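Local coordinates for phosphotriesterase homology protein (Escherichia coli, PDB 1BF6), which hydrolyses phosphorylated glyceryl acetates, and also aromatic acetates and propionates, as a zinc-dependent member of the phosphotriesterase family, at residues Y7-E12 and N40-R45; L66-M69 and G73-V76. All coordinates share one frame; numbering follows the deposited sequence.

Contact 1 of 2, residues Y7-E12 and N40-R45; sequences YTLAHE and NDLMTR. With ZN (zinc ion), chain C.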
ATOM      1  N   TYR A   7      -6.644 -12.648   6.576  1.00  8.71           N
ATOM      2  CA  TYR A   7      -6.485 -11.199   6.584  1.00  8.51           C
ATOM      3  C   TYR A   7      -5.441 -10.729   5.567  1.00  7.14           C
ATOM      4  O   TYR A   7      -4.532 -11.481   5.192  1.00  8.54           O
ATOM      5  CB  TYR A   7      -6.060 -10.716   7.969  1.00  9.86           C
ATOM      6  CG  TYR A   7      -7.099 -10.894   9.060  1.00 10.88           C
ATOM      7  CD1 TYR A   7      -8.462 -10.722   8.796  1.00 10.53           C
ATOM      8  CD2 TYR A   7      -6.711 -11.156  10.372  1.00 11.20           C
ATOM      9  CE1 TYR A   7      -9.405 -10.796   9.812  1.00 12.68           C
ATOM     10  CE2 TYR A   7      -7.642 -11.235  11.392  1.00 12.19           C
ATOM     11  CZ  TYR A   7      -8.985 -11.052  11.110  1.00 12.04           C
ATOM     12  OH  TYR A   7      -9.910 -11.127  12.119  1.00 13.54           O
ATOM     13  N   THR A   8      -5.556  -9.465   5.175  1.00  7.89           N
ATOM     14  CA  THR A   8      -4.642  -8.861   4.214  1.00  6.63           C
ATOM     15  C   THR A   8      -4.162  -7.494   4.709  1.00  5.80           C
ATOM     16  O   THR A   8      -4.975  -6.651   5.113  1.00  6.35           O
ATOM     17  CB  THR A   8      -5.345  -8.658   2.823  1.00  6.10           C
ATOM     18  OG1 THR A   8      -5.721  -9.923   2.273  0.50  2.00           O
ATOM     19  CG2 THR A   8      -4.418  -7.927   1.845  0.50  2.38           C
ATOM     20  N   LEU A   9      -2.839  -7.297   4.723  1.00  7.90           N
ATOM     21  CA  LEU A   9      -2.243  -6.006   5.095  1.00  6.08           C
ATOM     22  C   LEU A   9      -2.132  -5.327   3.721  1.00  6.20           C
ATOM     23  O   LEU A   9      -1.370  -5.764   2.870  1.00  7.18           O
ATOM     24  CB  LEU A   9      -0.866  -6.200   5.738  1.00 10.31           C
ATOM     25  CG  LEU A   9      -0.851  -6.279   7.276  1.00 13.40           C
ATOM     26  CD1 LEU A   9      -1.823  -7.323   7.789  1.00 14.67           C
ATOM     27  CD2 LEU A   9       0.563  -6.552   7.769  1.00 14.28           C
ATOM     28  N   ALA A  10      -2.928  -4.282   3.530  1.00  4.88           N
ATOM     29  CA  ALA A  10      -3.043  -3.576   2.249  1.00  6.87           C
ATOM     30  C   ALA A  10      -1.873  -2.735   1.742  1.00  9.24           C
ATOM     31  O   ALA A  10      -1.868  -2.342   0.574  1.00  6.07           O
ATOM     32  CB  ALA A  10      -4.313  -2.724   2.261  1.00  4.37           C
ATOM     33  N   HIS A  11      -0.885  -2.470   2.594  1.00  8.67           N
ATOM     34  CA  HIS A  11       0.245  -1.623   2.192  1.00  8.90           C
ATOM     35  C   HIS A  11       1.464  -1.856   3.067  1.00  8.36           C
ATOM     36  O   HIS A  11       1.578  -1.277   4.146  1.00  9.14           O
ATOM     37  CB  HIS A  11      -0.157  -0.156   2.297  1.00  7.10           C
ATOM     38  CG  HIS A  11       0.855   0.789   1.724  1.00 12.56           C
ATOM     39  ND1 HIS A  11       0.611   1.607   0.637  1.00  9.52           N
ATOM     40  CD2 HIS A  11       2.142   1.029   2.090  1.00  7.70           C
ATOM     41  CE1 HIS A  11       1.717   2.304   0.377  1.00  9.97           C
ATOM     42  NE2 HIS A  11       2.668   1.988   1.229  1.00 10.84           N
ATOM     43  N   GLU A  12       2.387  -2.665   2.569  1.00  9.29           N
ATOM     44  CA  GLU A  12       3.598  -2.994   3.303  1.00  9.51           C
ATOM     45  C   GLU A  12       4.821  -3.073   2.405  1.00 11.77           C
ATOM     46  O   GLU A  12       4.721  -3.080   1.173  1.00 11.22           O
ATOM     47  CB  GLU A  12       3.443  -4.364   3.975  1.00  8.74           C
ATOM     48  CG  GLU A  12       2.311  -4.465   4.982  1.00 10.22           C
ATOM     49  CD  GLU A  12       2.444  -3.483   6.120  1.00  9.02           C
ATOM     50  OE1 GLU A  12       3.577  -3.063   6.444  1.00  8.68           O
ATOM     51  OE2 GLU A  12       1.406  -3.123   6.701  1.00 10.44           O
ATOM     52  N   ASN A  40       5.708 -15.024   9.990  1.00 12.87           N
ATOM     53  CA  ASN A  40       5.208 -16.155  10.772  1.00 14.24           C
ATOM     54  C   ASN A  40       4.304 -15.637  11.896  1.00 13.91           C
ATOM     55  O   ASN A  40       3.269 -16.236  12.192  1.00 13.74           O
ATOM     56  CB  ASN A  40       6.357 -16.977  11.362  1.00 15.32           C
ATOM     57  CG  ASN A  40       7.088 -17.803  10.319  1.00 17.76           C
ATOM     58  OD1 ASN A  40       8.251 -18.167  10.505  1.00 20.40           O
ATOM     59  ND2 ASN A  40       6.408 -18.125   9.235  1.00 17.22           N
ATOM     60  N   ASP A  41       4.681 -14.507  12.500  1.00 12.95           N
ATOM     61  CA  ASP A  41       3.882 -13.896  13.569  1.00 12.41           C
ATOM     62  C   ASP A  41       2.532 -13.447  12.998  1.00 13.71           C
ATOM     63  O   ASP A  41       1.489 -13.590  13.638  1.00 11.98           O
ATOM     64  CB  ASP A  41       4.598 -12.672  14.166  1.00 12.33           C
ATOM     65  CG  ASP A  41       5.899 -13.024  14.891  1.00 12.19           C
ATOM     66  OD1 ASP A  41       6.246 -14.223  15.005  1.00 14.00           O
ATOM     67  OD2 ASP A  41       6.582 -12.077  15.334  1.00 13.14           O
ATOM     68  N   LEU A  42       2.567 -12.872  11.799  1.00 11.70           N
ATOM     69  CA  LEU A  42       1.344 -12.429  11.146  1.00 11.69           C
ATOM     70  C   LEU A  42       0.420 -13.625  10.885  1.00 10.31           C
ATOM     71  O   LEU A  42      -0.787 -13.536  11.102  1.00 10.74           O
ATOM     72  CB  LEU A  42       1.659 -11.728   9.817  1.00 11.10           C
ATOM     73  CG  LEU A  42       2.194 -10.297   9.834  1.00  8.43           C
ATOM     74  CD1 LEU A  42       2.432  -9.849   8.384  1.00  9.95           C
ATOM     75  CD2 LEU A  42       1.224  -9.362  10.533  1.00  8.12           C
ATOM     76  N   MET A  43       1.005 -14.730  10.433  1.00 10.54           N
ATOM     77  CA  MET A  43       0.267 -15.958  10.117  1.00 13.64           C
ATOM     78  C   MET A  43      -0.507 -16.475  11.339  1.00 15.08           C
ATOM     79  O   MET A  43      -1.643 -16.933  11.209  1.00 14.72           O
ATOM     80  CB  MET A  43       1.234 -17.051   9.620  1.00 15.84           C
ATOM     81  CG  MET A  43       1.959 -16.774   8.291  1.00 19.82           C
ATOM     82  SD  MET A  43       0.935 -17.072   6.858  1.00 28.32           S
ATOM     83  CE  MET A  43       1.147 -18.812   6.645  1.00 24.40           C
ATOM     84  N   THR A  44       0.089 -16.371  12.528  1.00 15.16           N
ATOM     85  CA  THR A  44      -0.581 -16.847  13.750  1.00 15.37           C
ATOM     86  C   THR A  44      -1.824 -16.013  14.111  1.00 15.04           C
ATOM     87  O   THR A  44      -2.738 -16.498  14.790  1.00 15.61           O
ATOM     88  CB  THR A  44       0.410 -16.932  14.958  1.00 15.46           C
ATOM     89  OG1 THR A  44       0.512 -15.642  15.575  1.00 15.87           O
ATOM     90  CG2 THR A  44       1.805 -17.336  14.494  1.00 15.46           C
ATOM     91  N   ARG A  45      -1.873 -14.774  13.631  1.00 12.46           N
ATOM     92  CA  ARG A  45      -3.001 -13.887  13.898  1.00 12.97           C
ATOM     93  C   ARG A  45      -4.013 -13.862  12.743  1.00 10.64           C
ATOM     94  O   ARG A  45      -4.824 -12.936  12.650  1.00  9.12           O
ATOM     95  CB  ARG A  45      -2.525 -12.457  14.154  1.00 17.45           C
ATOM     96  CG  ARG A  45      -1.470 -12.298  15.214  1.00 24.92           C
ATOM     97  CD  ARG A  45      -2.015 -12.462  16.616  1.00 27.02           C
ATOM     98  NE  ARG A  45      -0.927 -12.278  17.570  1.00 31.21           N
ATOM     99  CZ  ARG A  45      -0.770 -12.978  18.685  1.00 32.73           C
ATOM    100  NH1 ARG A  45      -1.643 -13.922  19.022  1.00 34.96           N
ATOM    101  NH2 ARG A  45       0.301 -12.772  19.433  1.00 33.76           N
TER
HETATM  102 ZN    ZN C   1       4.877   2.481   1.482  1.00 12.00          ZN

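Contact 2 of 2, residues L66-M69 and G73-V76; sequences LDVM and GINV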
ATOM      1  N   LEU A  66       9.831 -14.005  -3.166  1.00 12.35           N
ATOM      2  CA  LEU A  66       9.543 -15.397  -3.519  1.00 12.83           C
ATOM      3  C   LEU A  66      10.039 -16.305  -2.396  1.00 13.31           C
ATOM      4  O   LEU A  66       9.386 -17.297  -2.043  1.00 12.60           O
ATOM      5  CB  LEU A  66      10.264 -15.795  -4.814  1.00 14.04           C
ATOM      6  CG  LEU A  66       9.682 -15.317  -6.152  1.00 15.49           C
ATOM      7  CD1 LEU A  66      10.661 -15.655  -7.274  1.00 12.33           C
ATOM      8  CD2 LEU A  66       8.319 -15.976  -6.394  1.00 14.80           C
ATOM      9  N   ASP A  67      11.211 -15.962  -1.859  1.00 12.93           N
ATOM     10  CA  ASP A  67      11.831 -16.723  -0.781  1.00 13.92           C
ATOM     11  C   ASP A  67      11.025 -16.624   0.509  1.00 12.51           C
ATOM     12  O   ASP A  67      10.834 -17.633   1.187  1.00 14.60           O
ATOM     13  CB  ASP A  67      13.272 -16.260  -0.541  1.00 13.19           C
ATOM     14  CG  ASP A  67      14.210 -16.621  -1.683  1.00 15.29           C
ATOM     15  OD1 ASP A  67      13.830 -17.420  -2.566  1.00 15.30           O
ATOM     16  OD2 ASP A  67      15.337 -16.097  -1.699  1.00 16.18           O
ATOM     17  N   VAL A  68      10.567 -15.413   0.847  1.00 13.74           N
ATOM     18  CA  VAL A  68       9.766 -15.206   2.054  1.00 12.61           C
ATOM     19  C   VAL A  68       8.516 -16.084   1.975  1.00 14.06           C
ATOM     20  O   VAL A  68       8.180 -16.760   2.940  1.00 14.77           O
ATOM     21  CB  VAL A  68       9.368 -13.716   2.246  1.00 12.71           C
ATOM     22  CG1 VAL A  68       8.262 -13.585   3.282  1.00 13.29           C
ATOM     23  CG2 VAL A  68      10.573 -12.905   2.698  1.00 11.09           C
ATOM     24  N   MET A  69       7.859 -16.099   0.814  1.00 12.92           N
ATOM     25  CA  MET A  69       6.659 -16.919   0.607  1.00 13.74           C
ATOM     26  C   MET A  69       6.944 -18.414   0.770  1.00 14.28           C
ATOM     27  O   MET A  69       6.158 -19.156   1.366  1.00 15.18           O
ATOM     28  CB  MET A  69       6.073 -16.681  -0.789  1.00 11.83           C
ATOM     29  CG  MET A  69       5.438 -15.322  -1.002  1.00 13.02           C
ATOM     30  SD  MET A  69       4.347 -15.313  -2.476  1.00 15.15           S
ATOM     31  CE  MET A  69       5.509 -14.790  -3.735  1.00 13.06           C
ATOM     32  N   GLY A  73       4.968 -19.385   3.867  1.00 12.95           N
ATOM     33  CA  GLY A  73       3.651 -19.741   3.369  1.00 11.86           C
ATOM     34  C   GLY A  73       2.734 -18.539   3.208  1.00 13.06           C
ATOM     35  O   GLY A  73       1.588 -18.674   2.771  1.00 11.73           O
ATOM     36  N   ILE A  74       3.212 -17.353   3.576  1.00 11.82           N
ATOM     37  CA  ILE A  74       2.383 -16.173   3.419  1.00 11.89           C
ATOM     38  C   ILE A  74       2.342 -15.841   1.918  1.00 11.85           C
ATOM     39  O   ILE A  74       3.203 -16.286   1.157  1.00  9.65           O
ATOM     40  CB  ILE A  74       2.904 -14.976   4.248  1.00 12.35           C
ATOM     41  CG1 ILE A  74       1.747 -14.003   4.516  1.00 12.39           C
ATOM     42  CG2 ILE A  74       4.106 -14.313   3.555  1.00 13.23           C
ATOM     43  CD1 ILE A  74       2.031 -12.955   5.547  1.00 14.16           C
ATOM     44  N   ASN A  75       1.274 -15.176   1.488  1.00 12.47           N
ATOM     45  CA  ASN A  75       1.145 -14.795   0.083  1.00 13.30           C
ATOM     46  C   ASN A  75       1.503 -13.326  -0.088  1.00 11.71           C
ATOM     47  O   ASN A  75       0.956 -12.455   0.588  1.00 10.19           O
ATOM     48  CB  ASN A  75      -0.270 -15.050  -0.442  1.00 14.69           C
ATOM     49  CG  ASN A  75      -0.400 -14.719  -1.924  1.00 17.57           C
ATOM     50  OD1 ASN A  75      -1.184 -13.850  -2.319  1.00 18.58           O
ATOM     51  ND2 ASN A  75       0.382 -15.409  -2.752  1.00 18.23           N
ATOM     52  N   VAL A  76       2.418 -13.048  -1.006  1.00 11.94           N
ATOM     53  CA  VAL A  76       2.838 -11.677  -1.244  1.00 11.67           C
ATOM     54  C   VAL A  76       2.457 -11.200  -2.649  1.00 11.06           C
ATOM     55  O   VAL A  76       2.818 -11.836  -3.643  1.00 12.86           O
ATOM     56  CB  VAL A  76       4.363 -11.527  -1.079  1.00 12.16           C
ATOM     57  CG1 VAL A  76       4.782 -10.102  -1.396  1.00 10.53           C
ATOM     58  CG2 VAL A  76       4.785 -11.905   0.346  1.00 12.36           C
TER

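Contact 1 of 2, residues Y7-E12 and N40-R45
The phenol ring of Y7 meets R45 with its edge: the carbonyl O of R45 lies near the ring plane, 3.5 Å from Y7 CD2 and equally close to CE2, so the electron-rich oxygen faces the polarised C-H rim. CG of Y7 stands anti to its carbonyl carbon (chi1 -67°), which sends the ring out beside the end of helix 32-44, while its hydroxyl is hydrogen-bonded to D279 of helix 275-289. Deeper in, L9 and L42 reach for each other tip to tip, with L9 CD2 3.8 Å from L42 CD1 and 4.0 Å from L42 CD2; a single methyl of the strand thus rests against both methyls of the helix. V47 of the neighbouring strand touches both leucines, and L260 of helix 259-270 adds to the cover of L9. Past L9 the chain turns a corner and brings H11 to the metal, where NE2 binds the zinc ion at 2.3 Å beside H13, E124 and D242. A parallel strand with its outer side against a helix and its C-terminal end at the metals is the arrangement of the TIM barrel, here with the binuclear zinc site of the phosphotriesterase family.

Contact 2 of 2, residues L66-M69 and G73-V76
The carbonyl O of M69 accepts the amide N-H of G73 at 2.8 Å from G73 N. It is the last turn of helix 62-72 closing on the residue that leaves it. G73 has a positive phi (85°), at which a side chain would collide with the preceding carbonyl oxygen, so glycine suits the turn into strand 75-80.

From the same residue the M69 side chain runs across the start of that strand. Its CG is anti to the carbonyl carbon (chi1 -70°), and this brings the chain against the carbonyl oxygen of I74, with M69 CG 3.3 Å from I74 O. The sulfur then takes a weak hydrogen bond from the next amide along, V76 N to M69 SD at 3.3 Å, fairly straight at 163°. The methylene also packs obliquely on the valine, M69 CG lying 3.7 Å from V76 CG2. With an alanine here in place of M69, the V76 amide would probably lose its weak sulfur acceptor and a gap would be likely to open beside V76 CG2.

On the flank of the helix that faces helix 32-44, V68 CG1 approaches I74 CG2 at 4.2 Å, an apolar contact extended by M39 of helix 32-44, which touches both residues. I74 also packs on V47 and V50, and the backbone of N75 bonds to that of R48 and V50, tying the new strand to strand 47-52. The helix thus turns back directly into the parallel strand that follows it, completing the beta-alpha-beta unit of strand 47-52, helix 62-72 and strand 75-80, a building block of the TIM barrel.

Both contacts set helices against the parallel sheet of strands 7-12, 47-52 and 75-80, and each is partly buried. Contact 1 bridges segments 28 residues apart, is small and lacks a hydrogen bond across it; its strand leads on to a zinc ligand. Contact 2 is local, buries about twice the surface and adds backbone and sulfur bonds to its apolar packing, with V76 still about 13 Å from a zinc ion, measured between side chain and metal. The centres lie about 11 Å apart, and the two touch directly: M43 SD packs 3.8 Å from I74 CA, so the end of helix 32-44 leans on the turn into strand 75-80.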